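Local coordinates for PHOX (Pseudomonas fluorescens, PDB 4A9V), which hydrolyses phosphate monoesters as an alkaline phosphatase, probably by phosphotransfer at an iron-calcium cofactor held within a beta-propeller, at residues Arg269-Asn274 / Asp291-Glu296; Met383-Trp388 / Leu402-Lys407; Gly427-Trp432 / Asn476-Leu481. One frame throughout, in Å; residues are numbered along the deposited sequence. Where two conformers were deposited one is given.

Interaction 1 of 3, residues Arg269-Asn274 / Asp291-Glu296. With CA (calcium ion), chain Q; FEO (mu-oxo-diiron), chain S.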
loop_
_atom_site.group_PDB
_atom_site.type_symbol
_atom_site.label_atom_id
_atom_site.label_comp_id
_atom_site.label_asym_id
_atom_site.label_seq_id
_atom_site.Cartn_x
_atom_site.Cartn_y
_atom_site.Cartn_z
ATOM N N ARG A 269 -3.985 8.249 -12.261
ATOM C CA ARG A 269 -4.253 6.820 -12.382
ATOM C C ARG A 269 -2.952 6.070 -12.637
ATOM O O ARG A 269 -2.221 6.384 -13.581
ATOM C CB ARG A 269 -5.237 6.561 -13.531
ATOM C CG ARG A 269 -5.456 5.090 -13.828
ATOM C CD ARG A 269 -6.631 4.911 -14.768
ATOM N NE ARG A 269 -6.683 3.575 -15.349
ATOM C CZ ARG A 269 -6.031 3.200 -16.443
ATOM N NH1 ARG A 269 -5.233 4.042 -17.081
ATOM N NH2 ARG A 269 -6.126 1.949 -16.859
ATOM N N PHE A 270 -2.662 5.101 -11.777
ATOM C CA PHE A 270 -1.478 4.253 -11.855
ATOM C C PHE A 270 -1.636 3.188 -10.762
ATOM O O PHE A 270 -2.730 3.033 -10.216
ATOM C CB PHE A 270 -0.145 5.056 -11.775
ATOM C CG PHE A 270 -0.054 6.044 -10.630
ATOM C CD1 PHE A 270 0.470 5.662 -9.403
ATOM C CD2 PHE A 270 -0.264 7.397 -10.858
ATOM C CE1 PHE A 270 0.689 6.592 -8.404
ATOM C CE2 PHE A 270 -0.046 8.328 -9.867
ATOM C CZ PHE A 270 0.460 7.933 -8.652
ATOM N N LYS A 271 -0.614 2.368 -10.548
ATOM C CA LYS A 271 -0.724 1.270 -9.599
ATOM C C LYS A 271 -0.302 1.762 -8.208
ATOM O O LYS A 271 0.841 1.604 -7.776
ATOM C CB LYS A 271 0.057 0.054 -10.097
ATOM C CG LYS A 271 -0.493 -0.424 -11.422
ATOM C CD LYS A 271 0.106 -1.718 -11.936
ATOM C CE LYS A 271 -0.395 -1.978 -13.346
ATOM N NZ LYS A 271 0.201 -3.194 -13.958
ATOM N N HIS A 272 -1.220 2.495 -7.583
ATOM C CA HIS A 272 -0.935 3.220 -6.348
ATOM C C HIS A 272 -0.613 2.278 -5.216
ATOM O O HIS A 272 -1.428 1.418 -4.883
ATOM C CB HIS A 272 -2.161 4.025 -5.935
ATOM C CG HIS A 272 -2.464 5.197 -6.823
ATOM N ND1 HIS A 272 -1.939 6.422 -6.596
ATOM C CD2 HIS A 272 -3.313 5.326 -7.908
ATOM C CE1 HIS A 272 -2.420 7.285 -7.501
ATOM N NE2 HIS A 272 -3.254 6.621 -8.304
ATOM N N GLU A 273 0.488 2.536 -4.512
ATOM C CA GLU A 273 0.805 1.801 -3.288
ATOM C C GLU A 273 0.167 2.487 -2.078
ATOM O O GLU A 273 -0.812 1.990 -1.528
ATOM C CB GLU A 273 2.306 1.655 -3.100
ATOM C CG GLU A 273 2.653 0.802 -1.887
ATOM C CD GLU A 273 2.861 -0.663 -2.210
ATOM O OE1 GLU A 273 3.029 -0.983 -3.414
ATOM O OE2 GLU A 273 2.894 -1.475 -1.249
ATOM N N ASN A 274 0.719 3.622 -1.648
ATOM C CA ASN A 274 0.128 4.389 -0.549
ATOM C C ASN A 274 0.058 5.873 -0.884
ATOM O O ASN A 274 0.345 6.299 -2.000
ATOM C CB ASN A 274 0.805 4.096 0.820
ATOM C CG ASN A 274 1.967 5.025 1.141
ATOM O OD1 ASN A 274 2.714 5.451 0.259
ATOM N ND2 ASN A 274 2.208 5.230 2.432
ATOM N N ASP A 291 4.126 4.454 -7.577
ATOM C CA ASP A 291 3.543 3.544 -8.568
ATOM C C ASP A 291 4.365 2.258 -8.577
ATOM O O ASP A 291 5.506 2.261 -9.036
ATOM C CB ASP A 291 3.609 4.224 -9.947
ATOM C CG ASP A 291 2.935 3.442 -11.040
ATOM O OD1 ASP A 291 2.278 2.414 -10.761
ATOM O OD2 ASP A 291 3.008 3.903 -12.205
ATOM N N ASP A 292 3.837 1.188 -7.980
ATOM C CA ASP A 292 4.643 -0.013 -7.777
ATOM C C ASP A 292 4.665 -0.889 -9.021
ATOM O O ASP A 292 3.879 -1.820 -9.182
ATOM C CB ASP A 292 4.184 -0.810 -6.562
ATOM C CG ASP A 292 4.994 -2.071 -6.369
ATOM O OD1 ASP A 292 6.014 -2.232 -7.071
ATOM O OD2 ASP A 292 4.622 -2.895 -5.508
ATOM N N GLU A 293 5.634 -0.608 -9.883
ATOM C CA GLU A 293 5.982 -1.493 -10.976
ATOM C C GLU A 293 7.430 -1.195 -11.333
ATOM O O GLU A 293 7.912 -0.083 -11.108
ATOM C CB GLU A 293 5.042 -1.258 -12.160
ATOM C CG GLU A 293 5.228 -2.244 -13.296
ATOM C CD GLU A 293 4.116 -2.207 -14.329
ATOM O OE1 GLU A 293 2.950 -1.910 -13.991
ATOM O OE2 GLU A 293 4.414 -2.530 -15.498
ATOM N N ARG A 294 8.148 -2.204 -11.816
ATOM C CA ARG A 294 9.549 -2.020 -12.176
ATOM C C ARG A 294 9.650 -0.899 -13.201
ATOM O O ARG A 294 9.012 -0.954 -14.245
ATOM C CB ARG A 294 10.141 -3.300 -12.759
ATOM C CG ARG A 294 10.295 -4.425 -11.755
ATOM C CD ARG A 294 10.896 -5.655 -12.414
ATOM N NE ARG A 294 9.871 -6.558 -12.915
ATOM C CZ ARG A 294 9.318 -7.521 -12.189
ATOM N NH1 ARG A 294 9.731 -7.732 -10.944
ATOM N NH2 ARG A 294 8.231 -8.131 -12.635
ATOM N N GLY A 295 10.479 0.097 -12.919
ATOM C CA GLY A 295 10.725 1.171 -13.860
ATOM C C GLY A 295 9.664 2.257 -13.924
ATOM O O GLY A 295 9.713 3.094 -14.826
ATOM N N GLU A 296 8.749 2.294 -12.953
ATOM C CA GLU A 296 7.745 3.362 -12.894
ATOM C C GLU A 296 8.137 4.416 -11.844
ATOM O O GLU A 296 9.294 4.469 -11.406
ATOM C CB GLU A 296 6.345 2.784 -12.667
ATOM C CG GLU A 296 5.825 1.972 -13.848
ATOM C CD GLU A 296 5.486 2.770 -15.104
ATOM O OE1 GLU A 296 5.493 4.020 -15.109
ATOM O OE2 GLU A 296 5.122 2.116 -16.101
HETATM CA CA CA Q . 3.079 -3.688 -0.605
HETATM FE FE1 FEO S . 0.254 -4.200 -2.876
HETATM FE FE2 FEO S . 3.235 -2.874 -4.070
HETATM O O FEO S . 2.194 -3.975 -2.873
HETATM O O HOH W 1 0.612 -5.046 -0.922
HETATM O O HOH W 2 1.209 -2.676 0.736
HETATM O O HOH W 3 2.968 -4.910 1.562
HETATM O O HOH W 4 3.361 -6.155 -1.464
HETATM O O HOH W 5 0.917 -6.183 -3.762
#
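Metal coordination joins the two segments most directly: Glu273 OE1 and Asp292 OD2 each lie 2.0 Å from FE2 of the mu-oxo-diiron group. The Glu273 chain is turned about its CB-CG bond (chi2 93°), so that its second oxygen, OE2, reaches calcium Q at 2.3 Å and the carboxylate bridges iron and calcium. Glu194 and Glu387 complete the protein ligands of FE2, and the positive charge of the iron probably offsets the repulsion between these carboxylate oxygens.

Behind the metals, hydrogen bonds grip the backbone of Lys271 at both ends. Its carbonyl O accepts from Asp292 N at 3.0 Å, in the carbonyl plane, while Lys271 N donates to Asp291 OD1 at 2.9 Å, arriving 54° out of the carboxylate plane. His272 forms a single backbone bridge with Asp291.

A salt bridge joins side chains farther from the metals, where the extended Lys271 chain brings NZ to 3.0 Å from Glu293 OE1; Tyr216 is this lysine's strongest polar partner. The main side-chain packing is that of Phe270, whose CD1 sits 3.5 Å from Asp291 CB, ring and carboxylate planes 41° apart.

Arg385 pairs with Asp292, and Arg372 of helix 371-377 with both Asp291 and Glu293. The 269-274 loop leads into strand 276-279, and residues 291-296 turn the corner between strands 284-290 and 296-303, all three strands belonging to one antiparallel sheet.

Interaction 2 of 3, residues Met383-Trp388 / Leu402-Lys407. With CA (calcium ion), chain R; CA (calcium ion), chain Q; FEO (mu-oxo-diiron), chain S.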
loop_
_atom_site.group_PDB
_atom_site.type_symbol
_atom_site.label_atom_id
_atom_site.label_comp_id
_atom_site.label_asym_id
_atom_site.label_seq_id
_atom_site.Cartn_x
_atom_site.Cartn_y
_atom_site.Cartn_z
ATOM N N MET A 383 12.073 4.059 -11.610
ATOM C CA MET A 383 12.483 3.669 -10.262
ATOM C C MET A 383 12.354 2.163 -10.024
ATOM O O MET A 383 11.550 1.474 -10.661
ATOM C CB MET A 383 11.651 4.419 -9.219
ATOM C CG MET A 383 11.722 5.938 -9.334
ATOM S SD MET A 383 13.373 6.644 -9.189
ATOM C CE MET A 383 13.680 6.426 -7.442
ATOM N N ASP A 384 13.080 1.691 -9.010
ATOM C CA ASP A 384 13.032 0.287 -8.585
ATOM C C ASP A 384 11.815 0.012 -7.677
ATOM O O ASP A 384 11.961 -0.209 -6.473
ATOM C CB ASP A 384 14.308 -0.088 -7.815
ATOM C CG ASP A 384 15.559 -0.167 -8.676
ATOM O OD1 ASP A 384 15.463 -0.072 -9.919
ATOM O OD2 ASP A 384 16.634 -0.393 -8.065
ATOM N N ARG A 385 10.630 -0.033 -8.277
ATOM C CA ARG A 385 9.397 -0.414 -7.579
ATOM C C ARG A 385 9.157 0.385 -6.305
ATOM O O ARG A 385 9.206 -0.149 -5.192
ATOM C CB ARG A 385 9.371 -1.904 -7.269
ATOM C CG ARG A 385 9.335 -2.785 -8.501
ATOM C CD ARG A 385 9.116 -4.228 -8.103
ATOM N NE ARG A 385 7.838 -4.370 -7.424
ATOM C CZ ARG A 385 7.556 -5.335 -6.560
ATOM N NH1 ARG A 385 8.343 -6.400 -6.493
ATOM N NH2 ARG A 385 6.415 -5.305 -5.883
ATOM N N PRO A 386 8.771 1.655 -6.460
ATOM C CA PRO A 386 8.318 2.421 -5.307
ATOM C C PRO A 386 7.133 1.765 -4.624
ATOM O O PRO A 386 6.131 1.461 -5.276
ATOM C CB PRO A 386 7.911 3.772 -5.911
ATOM C CG PRO A 386 8.528 3.817 -7.264
ATOM C CD PRO A 386 8.629 2.400 -7.720
ATOM N N GLU A 387 7.257 1.540 -3.323
ATOM C CA GLU A 387 6.116 1.110 -2.531
ATOM C C GLU A 387 5.769 2.212 -1.528
ATOM O O GLU A 387 5.409 3.306 -1.956
ATOM C CB GLU A 387 6.309 -0.303 -1.972
ATOM C CG GLU A 387 6.258 -1.338 -3.097
ATOM C CD GLU A 387 6.029 -2.764 -2.621
ATOM O OE1 GLU A 387 7.012 -3.391 -2.177
ATOM O OE2 GLU A 387 4.885 -3.283 -2.720
ATOM N N TRP A 388 5.812 1.962 -0.226
ATOM C CA TRP A 388 5.263 2.949 0.705
ATOM C C TRP A 388 6.142 4.171 0.855
ATOM O O TRP A 388 7.373 4.087 0.868
ATOM C CB TRP A 388 5.061 2.346 2.087
ATOM C CG TRP A 388 3.970 1.322 2.169
ATOM C CD1 TRP A 388 3.768 0.217 1.355
ATOM C CD2 TRP A 388 3.072 1.136 3.297
ATOM N NE1 TRP A 388 2.805 -0.599 1.883
ATOM C CE2 TRP A 388 2.387 -0.125 3.075
ATOM C CE3 TRP A 388 2.854 1.820 4.485
ATOM C CZ2 TRP A 388 1.487 -0.641 3.992
ATOM C CZ3 TRP A 388 1.965 1.271 5.413
ATOM C CH2 TRP A 388 1.307 0.069 5.171
ATOM N N LEU A 402 12.026 1.236 -2.200
ATOM C CA LEU A 402 12.208 0.811 -3.576
ATOM C C LEU A 402 12.514 -0.677 -3.480
ATOM O O LEU A 402 13.615 -1.074 -3.070
ATOM C CB LEU A 402 13.373 1.587 -4.202
ATOM C CG LEU A 402 13.223 3.115 -4.259
ATOM C CD1 LEU A 402 14.503 3.758 -4.775
ATOM C CD2 LEU A 402 12.045 3.478 -5.154
ATOM N N THR A 403 11.473 -1.492 -3.618
ATOM C CA THR A 403 11.490 -2.785 -2.964
ATOM C C THR A 403 12.501 -3.751 -3.599
ATOM O O THR A 403 13.138 -4.533 -2.899
ATOM C CB THR A 403 10.069 -3.382 -2.855
ATOM O OG1 THR A 403 10.088 -4.436 -1.889
ATOM C CG2 THR A 403 9.547 -3.921 -4.170
ATOM N N ASN A 404 12.626 -3.685 -4.924
ATOM C CA ASN A 404 13.611 -4.438 -5.705
ATOM C C ASN A 404 13.369 -4.121 -7.184
ATOM O O ASN A 404 12.420 -3.401 -7.524
ATOM C CB ASN A 404 13.524 -5.950 -5.429
ATOM C CG ASN A 404 12.117 -6.498 -5.555
ATOM O OD1 ASN A 404 11.487 -6.406 -6.612
ATOM N ND2 ASN A 404 11.633 -7.126 -4.483
ATOM N N ASN A 405 14.260 -4.580 -8.056
ATOM C CA ASN A 405 14.047 -4.470 -9.494
ATOM C C ASN A 405 15.036 -5.344 -10.232
ATOM O O ASN A 405 16.149 -4.927 -10.558
ATOM C CB ASN A 405 14.184 -3.024 -9.963
ATOM C CG ASN A 405 13.894 -2.863 -11.438
ATOM O OD1 ASN A 405 13.542 -3.825 -12.119
ATOM N ND2 ASN A 405 13.937 -1.627 -11.915
ATOM N N ALA A 406 14.600 -6.556 -10.524
ATOM C CA ALA A 406 15.433 -7.526 -11.207
ATOM C C ALA A 406 15.840 -7.050 -12.607
ATOM O O ALA A 406 16.791 -7.579 -13.185
ATOM C CB ALA A 406 14.699 -8.855 -11.290
ATOM N N LYS A 407 15.111 -6.076 -13.152
ATOM C CA LYS A 407 15.400 -5.617 -14.506
ATOM C C LYS A 407 16.273 -4.365 -14.553
ATOM O O LYS A 407 16.632 -3.903 -15.629
ATOM C CB LYS A 407 14.105 -5.365 -15.280
ATOM C CG LYS A 407 13.244 -6.597 -15.514
ATOM C CD LYS A 407 11.909 -6.195 -16.124
ATOM C CE LYS A 407 11.204 -7.364 -16.790
ATOM N NZ LYS A 407 10.149 -6.898 -17.733
HETATM CA CA CA R . 5.781 -5.604 -2.176
HETATM CA CA CA Q . 3.079 -3.688 -0.605
HETATM FE FE1 FEO S . 0.254 -4.200 -2.876
HETATM FE FE2 FEO S . 3.235 -2.874 -4.070
HETATM O O FEO S . 2.194 -3.975 -2.873
HETATM O O HOH W 6 9.000 -8.257 -3.906
HETATM O O HOH W 7 4.360 -6.463 -3.901
HETATM O O HOH W 2 1.209 -2.676 0.736
HETATM O O HOH W 1 0.612 -5.046 -0.922
HETATM O O HOH W 3 2.968 -4.910 1.562
HETATM O O HOH W 4 3.361 -6.155 -1.464
#
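Asp384 and Asn405 meet at about a right angle, their carboxylate and amide planes 88° apart. Asn405 ND2, with CG anti to its backbone N, donates to Asp384 OD1 at 3.0 Å from above the carboxylate plane; Arg408 and Gln413 are further partners of this pair. An alanine in place of Asn405 would lose this bond and the Asx turn that OD1 makes with Lys407 N, and would probably loosen the loop's hold on Asp384.

Arg385 runs alongside Thr403 and Asn404. Thr403 CG2 lies over the centre of one guanidinium face, 3.4 Å above its plane, while NH1 makes a weak bond to Asn404 OD1, and Asn404 ND2 is hydrogen-bonded to Ser477 OG. Between the backbones, Thr403 N donates to Arg385 O at 3.1 Å, from above the carbonyl plane. Leu402 crosses Pro386 obliquely, CD2 standing 4.1 Å from Pro386 CG.

Thr403 CB also presses on Glu387 OE1 at 3.1 Å. Both Glu387 oxygens bind calcium R, and OE2 additionally binds FE2 at 2.2 Å and calcium Q at 2.8 Å. An oxygen shared by three metal ions probably stays deprotonated, and Arg385, whose NE pairs with Asp292, probably adds positive charge beside the cluster.

Interaction 3 of 3, residues Gly427-Trp432 / Asn476-Leu481. With CA (calcium ion), chain R; CA (calcium ion), chain Q.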
loop_
_atom_site.group_PDB
_atom_site.type_symbol
_atom_site.label_atom_id
_atom_site.label_comp_id
_atom_site.label_asym_id
_atom_site.label_seq_id
_atom_site.Cartn_x
_atom_site.Cartn_y
_atom_site.Cartn_z
ATOM N N GLY A 427 16.570 -4.412 -2.781
ATOM C CA GLY A 427 15.908 -3.134 -2.539
ATOM C C GLY A 427 16.702 -2.144 -1.705
ATOM O O GLY A 427 17.845 -2.388 -1.300
ATOM N N GLN A 428 16.076 -1.000 -1.470
ATOM C CA GLN A 428 16.719 0.113 -0.800
ATOM C C GLN A 428 15.628 1.080 -0.327
ATOM O O GLN A 428 14.467 0.962 -0.738
ATOM C CB GLN A 428 17.736 0.816 -1.728
ATOM C CG GLN A 428 17.147 1.450 -2.988
ATOM C CD GLN A 428 17.228 0.552 -4.214
ATOM O OE1 GLN A 428 17.457 -0.651 -4.110
ATOM N NE2 GLN A 428 16.956 1.124 -5.380
ATOM N N ILE A 429 15.984 1.939 0.624
ATOM C CA ILE A 429 15.070 2.976 1.101
ATOM C C ILE A 429 15.644 4.341 0.750
ATOM O O ILE A 429 16.774 4.692 1.137
ATOM C CB ILE A 429 14.787 2.885 2.613
ATOM C CG1 ILE A 429 14.241 1.497 2.953
ATOM C CG2 ILE A 429 13.812 3.983 3.014
ATOM C CD1 ILE A 429 13.954 1.284 4.427
ATOM N N LEU A 430 14.860 5.086 -0.017
ATOM C CA LEU A 430 15.182 6.411 -0.500
ATOM C C LEU A 430 14.608 7.467 0.444
ATOM O O LEU A 430 13.491 7.320 0.932
ATOM C CB LEU A 430 14.560 6.552 -1.889
ATOM C CG LEU A 430 14.506 7.923 -2.546
ATOM C CD1 LEU A 430 15.896 8.459 -2.839
ATOM C CD2 LEU A 430 13.687 7.826 -3.818
ATOM N N ARG A 431 15.395 8.498 0.742
ATOM C CA ARG A 431 14.955 9.626 1.548
ATOM C C ARG A 431 15.103 10.900 0.741
ATOM O O ARG A 431 16.089 11.064 0.020
ATOM C CB ARG A 431 15.795 9.707 2.831
ATOM C CG ARG A 431 15.615 10.985 3.627
ATOM C CD ARG A 431 16.174 10.873 5.035
ATOM N NE ARG A 431 17.591 10.533 5.037
ATOM C CZ ARG A 431 18.261 10.131 6.113
ATOM N NH1 ARG A 431 17.659 10.068 7.292
ATOM N NH2 ARG A 431 19.531 9.773 5.999
ATOM N N TRP A 432 14.184 11.846 0.925
ATOM C CA TRP A 432 14.418 13.201 0.448
ATOM C C TRP A 432 14.005 14.236 1.450
ATOM O O TRP A 432 13.149 14.017 2.313
ATOM C CB TRP A 432 13.796 13.485 -0.930
ATOM C CG TRP A 432 12.299 13.337 -1.026
ATOM C CD1 TRP A 432 11.324 14.317 -0.875
ATOM C CD2 TRP A 432 11.577 12.152 -1.470
ATOM N NE1 TRP A 432 10.082 13.817 -1.177
ATOM C CE2 TRP A 432 10.170 12.518 -1.547
ATOM C CE3 TRP A 432 11.956 10.879 -1.834
ATOM C CZ2 TRP A 432 9.199 11.617 -1.970
ATOM C CZ3 TRP A 432 10.977 9.974 -2.233
ATOM C CH2 TRP A 432 9.629 10.326 -2.273
ATOM N N ASN A 476 15.295 -8.365 3.159
ATOM C CA ASN A 476 15.156 -8.010 1.752
ATOM C C ASN A 476 13.764 -7.503 1.434
ATOM O O ASN A 476 12.792 -7.840 2.123
ATOM C CB ASN A 476 15.550 -9.177 0.834
ATOM C CG ASN A 476 14.475 -10.236 0.726
ATOM O OD1 ASN A 476 13.685 -10.243 -0.222
ATOM N ND2 ASN A 476 14.474 -11.181 1.671
ATOM N N SER A 477 13.689 -6.663 0.404
ATOM C CA SER A 477 12.433 -6.174 -0.146
ATOM C C SER A 477 11.607 -5.418 0.900
ATOM O O SER A 477 10.440 -5.734 1.142
ATOM C CB SER A 477 11.624 -7.325 -0.737
ATOM O OG SER A 477 12.374 -8.026 -1.717
ATOM N N PRO A 478 12.176 -4.345 1.459
ATOM C CA PRO A 478 11.351 -3.462 2.276
ATOM C C PRO A 478 10.185 -2.920 1.448
ATOM O O PRO A 478 10.318 -2.692 0.245
ATOM C CB PRO A 478 12.321 -2.345 2.666
ATOM C CG PRO A 478 13.279 -2.286 1.517
ATOM C CD PRO A 478 13.454 -3.717 1.078
ATOM N N ASP A 479 9.042 -2.735 2.095
ATOM C CA ASP A 479 7.796 -2.477 1.389
ATOM C C ASP A 479 7.006 -1.458 2.212
ATOM O O ASP A 479 7.109 -0.248 1.963
ATOM C CB ASP A 479 7.062 -3.822 1.157
ATOM C CG ASP A 479 5.726 -3.693 0.441
ATOM O OD1 ASP A 479 5.052 -2.647 0.551
ATOM O OD2 ASP A 479 5.279 -4.721 -0.124
ATOM N N GLY A 480 6.382 -1.899 3.297
ATOM C CA GLY A 480 5.692 -0.975 4.174
ATOM C C GLY A 480 6.637 -0.144 5.023
ATOM O O GLY A 480 7.742 -0.571 5.371
ATOM N N LEU A 481 6.148 1.027 5.425
ATOM C CA LEU A 481 6.853 1.925 6.338
ATOM C C LEU A 481 5.836 2.583 7.253
ATOM O O LEU A 481 4.704 2.849 6.836
ATOM C CB LEU A 481 7.582 3.026 5.568
ATOM C CG LEU A 481 8.745 2.648 4.656
ATOM C CD1 LEU A 481 9.222 3.893 3.926
ATOM C CD2 LEU A 481 9.878 2.008 5.437
HETATM CA CA CA R . 5.781 -5.604 -2.176
HETATM CA CA CA Q . 3.079 -3.688 -0.605
HETATM O O HOH W 1 0.612 -5.046 -0.922
HETATM O O HOH W 2 1.209 -2.676 0.736
HETATM O O HOH W 3 2.968 -4.910 1.562
HETATM O O HOH W 4 3.361 -6.155 -1.464
HETATM O O HOH W 7 4.360 -6.463 -3.901
#
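Pro478 makes the close part of this sparse contact. Its ring is directed at the start of strand 428-432, with CD 4.4 Å from Gly427 CA and CG 4.1 Å from Gln428 O. Gly427, at a positive phi of 89°, suits this spot: a beta-carbon modelled on it would come within 3.1 Å of Pro478 CD and would also jam against the preceding carbonyl oxygen. The Pro478 and Ile429 side chains cross obliquely, CG of the proline 4.2 Å from CG1 of the isoleucine.

Further along the packing thins. Ile429 CD1, at the end of an extended chain, meets Leu481 CD2 at 4.3 Å, and the two segments exchange no polar bonds. The strand axes approach to 7.9 Å at best and run at 47° to each other, so that residues 430-432 leave the 476-481 segment behind.

Asp479 points its carboxylate into the metal site instead. OD2 bridges the calciums, 2.3 Å from calcium R and 2.5 Å from calcium Q, while OD1 makes a second bond to Q; four waters, Glu273, Glu387 and the oxo group also bind calcium Q.

Ile491 of strand 489-493 touches Ile429, Pro478 and Leu481 together, and Asp479 with Gly480 forms a classic beta bulge opposite Leu492. Strand 428-434 lies between strands 398-402 and 443-451 in one antiparallel sheet, whereas strand 478-483 edges the next sheet, consistent with two adjoining propeller blades.

In the fold
The contacts follow one another along the chain, each closing before the next opens, and gather round one metal cluster. Centres of interactions 1 and 2 lie about 9 Å apart, those of 2 and 3 about 8 Å, and those of 1 and 3 about 14 Å, which places interaction 2 in the middle. Strands adjoining all three belong to one antiparallel sheet with 276-279 and 386-391 at its edges, and interaction 3 packs that sheet against the four-stranded one that begins at 478-483. Glu296 O probably bonds Met383 N, and Leu402 N probably bonds Gln428 O. Glu273, Glu387 and Asp479 thus converge on calcium Q from separate points along the chain, assembling the probable catalytic cofactor.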